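Local coordinates for carbonic anhydrase (PDB 4O1J), which catalyses the reversible hydration of carbon dioxide to hydrogencarbonate as a tetrameric, zinc-dependent beta-class carbonic anhydrase, at the interface of chains A and B and the interface of chains A and C. Coordinates in Å, arbitrary orientation; residue numbers count along the deposited sequence, not the author numbering. Chains: chain A/B/C, Carbonic anhydrase.

Contact 1: the interface of chains A and B. Residues chain A 47, 49, 74-76; chain B 57-59, 80.
The C-X-D-X-R motif of beta-carbonic anhydrases, which begins at the zinc ligand B:Cys56, runs through B:Ser57, B:Asp58 and B:Ser59 and here meets A:Gln47 and strand 74-79 of the neighbouring subunit. The amide oxygen OE1 of A:Gln47 is gripped twice by one serine: hydroxyl OG of B:Ser59 donates to it at 2.5 Å, and the backbone N of B:Ser59 at 2.9 Å. Both donors lie slightly out of the amide plane. Beyond CG the glutamine is extended (chi2 -176°), so its length carries the amide across the boundary, and the double grip limits its rotation. An alanine in place of A:Gln47 would probably leave the hydroxyl and N-H of B:Ser59 without their acceptor and open a gap beside B:Asp58. NE2 sits near that carboxylate, but its N-H points elsewhere.

The start of the motif also lies against strand 74-79, tied to A:Val76 by one backbone bond and one serine hydroxyl. N of A:Val76 donates to O of B:Ser57 at 3.0 Å, on a lone pair, and B:Ser57 OG returns a bond of 2.7 Å to O of A:Val76 from above that carbonyl's plane. Two waters link A:Val74 to O of B:Ser59. A:Phe75, its CG anti to the backbone N (chi1 -162°), reaches under the loop: CB of B:Ser57 lies over one face, 3.7 Å above the plane near the rim, while tip CZ meets CD1 of B:Ile80 at 3.7 Å. A flat apolar ring suits this place, where the small side chain of B:Ser57 lets it come close to the loop. The loop follows strand 51-56, placing the subunit boundary next to the zinc centre.

Contact 2: the interface of chains A and C. Residues chain A 126, 132, 136; chain C 86, 176-178.
The main-chain carbonyl oxygen of C:Asn176, at the end of helix 155-176, faces methyl CD1 of A:Leu136 at 3.4 Å. This polar atom meets carbon across the boundary: no nitrogen or oxygen of either chain lies within bonding reach of the other in this patch, so its packing rests on shape and apolar surface.

A:Leu136 opens helix 136-144 and is the main knob, with 59 Å² of its surface hidden by chain C. Its CG stands anti to the backbone N (chi1 -161°), which sends the forked end outward, and the fork divides its neighbours. CD1 turns to C:Asn176 and to ring carbon CD of C:Pro178, 4.0 Å away. CD2 turns to C:Pro86, approaching its CA and, at 3.7 Å, its carbonyl O. A branched leucine suits this position because two methyls can fill two directions at once, with the side chain crossing C:Pro178 at a slant.

C:Pro178 offers a rigid apolar ring in return, whereas C:Pro86 contributes chiefly backbone atoms. C:Pro178 is the first residue of helix 178-187, a place where proline is well tolerated because the first turn needs no N-H from it, and its ring points its CD and CG toward chain A. C:Asn177 joins the two helices, and its CA comes no nearer than 4.4 Å to CD2 of A:Leu136, making it a peripheral neighbour.

On the other flank, A:Asp132 of helix 131-134 shows the ring its CB rather than its carboxylate. A:Arg126 reaches the same proline along a chain bent at chi2 and chi3, although it is poorly ordered and its position should be read with caution. As modelled, its guanidinium NH2 lies 3.6 Å from CG of C:Pro178.

Contact 1: the interface of chains A and B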
ATOM      1  N   GLN A  47      -3.484  27.868  -4.550  1.00 41.03           N
ATOM      2  CA  GLN A  47      -4.563  27.222  -5.275  1.00 40.90           C
ATOM      3  C   GLN A  47      -5.819  27.148  -4.427  1.00 40.75           C
ATOM      4  O   GLN A  47      -5.757  27.062  -3.196  1.00 39.56           O
ATOM      5  CB  GLN A  47      -4.151  25.817  -5.730  1.00 40.40           C
ATOM      6  CG  GLN A  47      -3.941  24.825  -4.588  1.00 39.81           C
ATOM      7  CD  GLN A  47      -3.433  23.477  -5.062  1.00 38.95           C
ATOM      8  OE1 GLN A  47      -3.963  22.899  -6.010  1.00 38.53           O
ATOM      9  NE2 GLN A  47      -2.396  22.972  -4.409  1.00 39.26           N
ATOM     10  N   PRO A  49      -8.824  24.935  -5.610  1.00 40.62           N
ATOM     11  CA  PRO A  49      -9.695  24.100  -6.441  1.00 39.73           C
ATOM     12  C   PRO A  49     -10.953  23.712  -5.681  1.00 38.16           C
ATOM     13  O   PRO A  49     -10.908  23.558  -4.460  1.00 37.79           O
ATOM     14  CB  PRO A  49      -8.832  22.874  -6.729  1.00 39.30           C
ATOM     15  CG  PRO A  49      -7.965  22.757  -5.522  1.00 38.68           C
ATOM     16  CD  PRO A  49      -7.668  24.172  -5.099  1.00 39.73           C
ATOM     17  N   VAL A  74      -8.962  22.081 -10.573  1.00 32.99           N
ATOM     18  CA  VAL A  74      -9.207  20.654 -10.352  1.00 29.87           C
ATOM     19  C   VAL A  74      -7.993  19.928  -9.746  1.00 30.48           C
ATOM     20  O   VAL A  74      -6.948  19.798 -10.382  1.00 32.24           O
ATOM     21  CB  VAL A  74      -9.621  19.939 -11.647  1.00 26.09           C
ATOM     22  CG1 VAL A  74      -9.841  18.469 -11.377  1.00 26.03           C
ATOM     23  CG2 VAL A  74     -10.883  20.561 -12.223  1.00 23.86           C
ATOM     24  N   PHE A  75      -8.154  19.464  -8.510  1.00 28.69           N
ATOM     25  CA  PHE A  75      -7.150  18.676  -7.791  1.00 28.42           C
ATOM     26  C   PHE A  75      -7.354  17.197  -8.129  1.00 29.53           C
ATOM     27  O   PHE A  75      -8.449  16.689  -7.930  1.00 28.87           O
ATOM     28  CB  PHE A  75      -7.308  18.921  -6.287  1.00 27.84           C
ATOM     29  CG  PHE A  75      -6.118  18.536  -5.460  1.00 29.51           C
ATOM     30  CD1 PHE A  75      -4.944  19.278  -5.509  1.00 31.14           C
ATOM     31  CD2 PHE A  75      -6.189  17.457  -4.591  1.00 30.50           C
ATOM     32  CE1 PHE A  75      -3.853  18.934  -4.724  1.00 30.91           C
ATOM     33  CE2 PHE A  75      -5.104  17.106  -3.804  1.00 31.51           C
ATOM     34  CZ  PHE A  75      -3.934  17.844  -3.871  1.00 31.73           C
ATOM     35  N   VAL A  76      -6.349  16.489  -8.642  1.00 30.21           N
ATOM     36  CA  VAL A  76      -6.669  15.162  -9.181  1.00 32.23           C
ATOM     37  C   VAL A  76      -5.763  14.008  -8.735  1.00 34.59           C
ATOM     38  O   VAL A  76      -4.556  14.161  -8.542  1.00 35.91           O
ATOM     39  CB  VAL A  76      -6.703  15.189 -10.757  1.00 26.95           C
ATOM     40  CG1 VAL A  76      -6.377  16.567 -11.286  1.00 27.30           C
ATOM     41  CG2 VAL A  76      -5.772  14.155 -11.384  1.00 26.49           C
TER
ATOM     42  N   SER B  57      -0.671  15.924  -7.575  1.00 27.71           N
ATOM     43  CA  SER B  57      -2.118  16.063  -7.659  1.00 28.42           C
ATOM     44  C   SER B  57      -2.564  17.515  -7.782  1.00 28.41           C
ATOM     45  O   SER B  57      -3.713  17.782  -8.145  1.00 27.65           O
ATOM     46  CB  SER B  57      -2.763  15.435  -6.416  1.00 29.08           C
ATOM     47  OG  SER B  57      -2.807  14.022  -6.515  1.00 30.06           O
ATOM     48  N   ASP B  58      -1.633  18.428  -7.494  1.00 29.29           N
ATOM     49  CA  ASP B  58      -1.826  19.878  -7.547  1.00 30.18           C
ATOM     50  C   ASP B  58      -2.736  20.311  -8.694  1.00 31.09           C
ATOM     51  O   ASP B  58      -2.576  19.864  -9.836  1.00 30.05           O
ATOM     52  CB  ASP B  58      -0.459  20.558  -7.681  1.00 32.16           C
ATOM     53  CG  ASP B  58      -0.466  22.005  -7.220  1.00 35.89           C
ATOM     54  OD1 ASP B  58      -1.000  22.866  -7.957  1.00 37.32           O
ATOM     55  OD2 ASP B  58       0.084  22.283  -6.126  1.00 36.19           O
ATOM     56  N   SER B  59      -3.698  21.176  -8.383  1.00 32.22           N
ATOM     57  CA  SER B  59      -4.682  21.599  -9.375  1.00 32.75           C
ATOM     58  C   SER B  59      -4.029  22.427 -10.482  1.00 33.48           C
ATOM     59  O   SER B  59      -4.564  22.554 -11.586  1.00 34.08           O
ATOM     60  CB  SER B  59      -5.817  22.398  -8.714  1.00 31.21           C
ATOM     61  OG  SER B  59      -5.337  23.540  -8.017  1.00 29.49           O
ATOM     62  N   ILE B  80       0.017  12.933  -4.179  1.00 24.80           N
ATOM     63  CA  ILE B  80       0.545  14.022  -3.373  1.00 24.06           C
ATOM     64  C   ILE B  80       2.060  14.149  -3.525  1.00 23.51           C
ATOM     65  O   ILE B  80       2.800  13.218  -3.217  1.00 21.93           O
ATOM     66  CB  ILE B  80       0.188  13.845  -1.892  1.00 22.12           C
ATOM     67  CG1 ILE B  80      -1.330  13.908  -1.722  1.00 20.82           C
ATOM     68  CG2 ILE B  80       0.858  14.924  -1.046  1.00 21.21           C
ATOM     69  CD1 ILE B  80      -1.961  15.187  -2.257  1.00 19.18           C
TER
HETATM   70  O   HOH W   1      -4.809  19.641 -12.546  1.00 30.23           O
HETATM   71  O   HOH W   2      -7.286  21.916 -13.049  1.00 30.55           O

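Contact 2: the interface of chains A and C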
ATOM      1  N   ARG A 126      -4.143 -14.378 -16.349  1.00 58.43           N
ATOM      2  CA  ARG A 126      -3.305 -13.562 -15.490  1.00 58.44           C
ATOM      3  C   ARG A 126      -2.787 -12.392 -16.304  1.00 54.69           C
ATOM      4  O   ARG A 126      -2.178 -12.578 -17.355  1.00 54.53           O
ATOM      5  CB  ARG A 126      -2.147 -14.374 -14.912  1.00 62.47           C
ATOM      6  CG  ARG A 126      -2.586 -15.439 -13.928  1.00 67.57           C
ATOM      7  CD  ARG A 126      -1.614 -15.587 -12.768  1.00 71.71           C
ATOM      8  NE  ARG A 126      -1.874 -14.619 -11.703  1.00 74.36           N
ATOM      9  CZ  ARG A 126      -1.466 -14.761 -10.444  1.00 75.74           C
ATOM     10  NH1 ARG A 126      -0.783 -15.840 -10.081  1.00 76.48           N
ATOM     11  NH2 ARG A 126      -1.745 -13.826  -9.543  1.00 75.38           N
ATOM     12  N   ASP A 132      -2.957  -7.917 -11.222  1.00 35.14           N
ATOM     13  CA  ASP A 132      -4.059  -8.760 -10.759  1.00 36.32           C
ATOM     14  C   ASP A 132      -4.484  -8.374  -9.339  1.00 35.29           C
ATOM     15  O   ASP A 132      -5.674  -8.384  -8.996  1.00 36.02           O
ATOM     16  CB  ASP A 132      -3.652 -10.228 -10.825  1.00 38.06           C
ATOM     17  CG  ASP A 132      -3.198 -10.634 -12.214  1.00 40.64           C
ATOM     18  OD1 ASP A 132      -4.029 -11.140 -13.003  1.00 41.24           O
ATOM     19  OD2 ASP A 132      -2.005 -10.427 -12.520  1.00 41.54           O
ATOM     20  N   LEU A 136      -7.898  -6.514  -8.247  1.00 31.92           N
ATOM     21  CA  LEU A 136      -8.688  -7.475  -7.475  1.00 30.89           C
ATOM     22  C   LEU A 136     -10.068  -6.958  -7.026  1.00 30.57           C
ATOM     23  O   LEU A 136     -11.043  -7.704  -7.112  1.00 31.13           O
ATOM     24  CB  LEU A 136      -7.905  -7.958  -6.253  1.00 30.10           C
ATOM     25  CG  LEU A 136      -8.494  -9.263  -5.720  1.00 30.56           C
ATOM     26  CD1 LEU A 136      -8.470 -10.325  -6.809  1.00 31.61           C
ATOM     27  CD2 LEU A 136      -7.752  -9.743  -4.493  1.00 30.53           C
TER
ATOM     28  N   PRO C  86      -7.733  -6.552  -0.208  1.00 36.50           N
ATOM     29  CA  PRO C  86      -7.541  -6.957  -1.608  1.00 36.41           C
ATOM     30  C   PRO C  86      -6.277  -6.408  -2.284  1.00 36.28           C
ATOM     31  O   PRO C  86      -5.576  -7.177  -2.954  1.00 34.99           O
ATOM     32  CB  PRO C  86      -8.794  -6.404  -2.292  1.00 36.24           C
ATOM     33  CG  PRO C  86      -9.826  -6.450  -1.232  1.00 35.95           C
ATOM     34  CD  PRO C  86      -9.106  -6.076   0.036  1.00 35.80           C
ATOM     35  N   ASN C 176     -11.098 -15.004  -3.164  1.00 37.37           N
ATOM     36  CA  ASN C 176     -11.024 -14.320  -4.459  1.00 36.62           C
ATOM     37  C   ASN C 176      -9.607 -14.006  -4.945  1.00 36.77           C
ATOM     38  O   ASN C 176      -9.427 -13.550  -6.075  1.00 37.20           O
ATOM     39  CB  ASN C 176     -11.838 -13.031  -4.426  1.00 34.88           C
ATOM     40  CG  ASN C 176     -13.321 -13.290  -4.396  1.00 33.41           C
ATOM     41  OD1 ASN C 176     -13.791 -14.331  -4.862  1.00 32.86           O
ATOM     42  ND2 ASN C 176     -14.071 -12.349  -3.836  1.00 33.03           N
ATOM     43  N   ASN C 177      -8.607 -14.248  -4.099  1.00 35.78           N
ATOM     44  CA  ASN C 177      -7.209 -14.160  -4.511  1.00 35.11           C
ATOM     45  C   ASN C 177      -6.906 -15.204  -5.587  1.00 37.19           C
ATOM     46  O   ASN C 177      -7.185 -16.390  -5.398  1.00 37.56           O
ATOM     47  CB  ASN C 177      -6.290 -14.360  -3.298  1.00 34.62           C
ATOM     48  CG  ASN C 177      -4.805 -14.244  -3.641  1.00 33.94           C
ATOM     49  OD1 ASN C 177      -4.235 -15.127  -4.282  1.00 35.41           O
ATOM     50  ND2 ASN C 177      -4.160 -13.184  -3.156  1.00 31.71           N
ATOM     51  N   PRO C 178      -6.318 -14.768  -6.716  1.00 39.28           N
ATOM     52  CA  PRO C 178      -6.019 -15.636  -7.866  1.00 39.64           C
ATOM     53  C   PRO C 178      -4.971 -16.715  -7.558  1.00 40.52           C
ATOM     54  O   PRO C 178      -5.120 -17.856  -8.010  1.00 41.91           O
ATOM     55  CB  PRO C 178      -5.503 -14.656  -8.921  1.00 38.68           C
ATOM     56  CG  PRO C 178      -5.002 -13.488  -8.142  1.00 38.70           C
ATOM     57  CD  PRO C 178      -5.907 -13.373  -6.957  1.00 39.18           C
TER

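About 31 Å separates the C-alpha centres of contact 1 and contact 2, and the two draw on different residues and elements of chain A, which therefore meets one partner on each of two separate surfaces. Contact 1 is largely polar and interleaved with the catalytic motif, as in the dimer typical of beta-carbonic anhydrases; contact 2 is apolar and formed by helix ends and loops. Since each interface is two-fold symmetric, the pair of them can build the tetramer as two dimers joined together. Contact 2 thus probably serves assembly, whereas contact 1 also bears on the active site.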